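Local coordinates for sister chromatid cohesion protein (Chaetomium thermophilum, PDB 5T8V), which probably acts as a cohesin loader that associates with chromatin, this chain being the C-terminal HEAT-repeat fragment of SCC2, at residues 651-654 and 655-659. Sequence-based numbering, arbitrary orientation.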
loop_
_atom_site.group_PDB
_atom_site.type_symbol
_atom_site.label_atom_id
_atom_site.label_comp_id
_atom_site.label_asym_id
_atom_site.label_seq_id
_atom_site.Cartn_x
_atom_site.Cartn_y
_atom_site.Cartn_z
ATOM N N SER A 651 6.155 -8.661 13.863
ATOM C CA SER A 651 5.042 -7.818 13.444
ATOM C C SER A 651 4.628 -8.180 12.024
ATOM O O SER A 651 5.424 -8.050 11.087
ATOM C CB SER A 651 5.428 -6.343 13.522
ATOM O OG SER A 651 4.423 -5.533 12.942
ATOM N N VAL A 652 3.379 -8.625 11.865
ATOM C CA VAL A 652 2.877 -8.951 10.534
ATOM C C VAL A 652 2.735 -7.691 9.692
ATOM O O VAL A 652 2.848 -7.742 8.461
ATOM C CB VAL A 652 1.541 -9.711 10.634
ATOM C CG1 VAL A 652 1.712 -10.983 11.450
ATOM C CG2 VAL A 652 0.460 -8.825 11.241
ATOM N N VAL A 653 2.479 -6.546 10.327
ATOM C CA VAL A 653 2.378 -5.290 9.588
ATOM C C VAL A 653 3.679 -5.013 8.847
ATOM O O VAL A 653 3.682 -4.721 7.644
ATOM C CB VAL A 653 2.015 -4.138 10.541
ATOM C CG1 VAL A 653 2.043 -2.800 9.815
ATOM C CG2 VAL A 653 0.644 -4.375 11.155
ATOM N N VAL A 654 4.805 -5.106 9.556
ATOM C CA VAL A 654 6.106 -4.936 8.915
ATOM C C VAL A 654 6.262 -5.936 7.776
ATOM O O VAL A 654 6.561 -5.567 6.634
ATOM C CB VAL A 654 7.235 -5.082 9.954
ATOM C CG1 VAL A 654 8.602 -4.913 9.299
ATOM C CG2 VAL A 654 7.060 -4.074 11.084
ATOM N N GLN A 655 6.042 -7.218 8.074
ATOM C CA GLN A 655 6.201 -8.280 7.086
ATOM C C GLN A 655 5.465 -7.956 5.789
ATOM O O GLN A 655 6.067 -7.906 4.707
ATOM C CB GLN A 655 5.699 -9.595 7.688
ATOM C CG GLN A 655 5.749 -10.799 6.763
ATOM C CD GLN A 655 5.174 -12.045 7.415
ATOM O OE1 GLN A 655 5.403 -12.303 8.598
ATOM N NE2 GLN A 655 4.413 -12.818 6.648
ATOM N N LEU A 656 4.155 -7.723 5.881
ATOM C CA LEU A 656 3.338 -7.546 4.687
ATOM C C LEU A 656 3.520 -6.182 4.037
ATOM O O LEU A 656 3.221 -6.040 2.847
ATOM C CB LEU A 656 1.862 -7.769 5.025
ATOM C CG LEU A 656 1.506 -9.142 5.612
ATOM C CD1 LEU A 656 -0.003 -9.340 5.641
ATOM C CD2 LEU A 656 2.174 -10.282 4.844
ATOM N N ILE A 657 3.990 -5.178 4.777
ATOM C CA ILE A 657 4.402 -3.930 4.142
ATOM C C ILE A 657 5.624 -4.173 3.264
ATOM O O ILE A 657 5.676 -3.747 2.102
ATOM C CB ILE A 657 4.672 -2.851 5.206
ATOM C CG1 ILE A 657 3.345 -2.328 5.767
ATOM C CG2 ILE A 657 5.497 -1.694 4.622
ATOM C CD1 ILE A 657 3.499 -1.420 6.975
ATOM N N LEU A 658 6.628 -4.864 3.809
ATOM C CA LEU A 658 7.808 -5.206 3.023
ATOM C C LEU A 658 7.420 -6.009 1.788
ATOM O O LEU A 658 7.897 -5.734 0.681
ATOM C CB LEU A 658 8.800 -5.983 3.889
ATOM C CG LEU A 658 9.340 -5.220 5.102
ATOM C CD1 LEU A 658 10.209 -6.125 5.962
ATOM C CD2 LEU A 658 10.119 -3.991 4.661
ATOM N N ARG A 659 6.547 -7.005 1.956
ATOM C CA ARG A 659 6.066 -7.747 0.796
ATOM C C ARG A 659 5.310 -6.843 -0.170
ATOM O O ARG A 659 5.329 -7.078 -1.383
ATOM C CB ARG A 659 5.185 -8.909 1.251
ATOM C CG ARG A 659 5.958 -10.196 1.470
ATOM C CD ARG A 659 5.187 -11.192 2.317
ATOM N NE ARG A 659 3.838 -11.427 1.814
ATOM C CZ ARG A 659 3.046 -12.409 2.232
ATOM N NH1 ARG A 659 1.830 -12.545 1.719
ATOM N NH2 ARG A 659 3.470 -13.263 3.156
#
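Gln-655, Leu-656, Ile-657 and Leu-658 each donate their backbone N-H to the carbonyl four residues back, on Ser-651 through Val-654, forming the first turns of a helix. Ser-651 is the N-cap. Its OG accepts a weak bond from Val-654 N at 3.4 Å and also hydrogen-bonds Ile-646 O in the preceding loop. Val-653 and Ile-657, one turn apart, extend in the same direction from one flank of the helix. A chi1 of 174° swings CG1 of Val-653 away from its own N, and this methyl meets Ile-657 CD1 at 3.5 Å. The short helix 652-660 belongs to the HEAT-repeat array of the cohesin loader and is packed among neighbouring helices. Ile-657 reaches Leu-675, Ile-676 and Cys-679 of helix 666-682, while Val-653 touches Leu-614 of helix 610-619. An alanine in place of Ile-657 would strip away CD1 and is likely to open a gap beside Val-653 and against helix 666-682. A second pair runs alongside: Val-654 CG1 lies 3.9 Å from Leu-658 CD1, and both residues also touch Lys-689 of helix 685-696. Leu-658 CG sits 3.2 Å from Val-654 O.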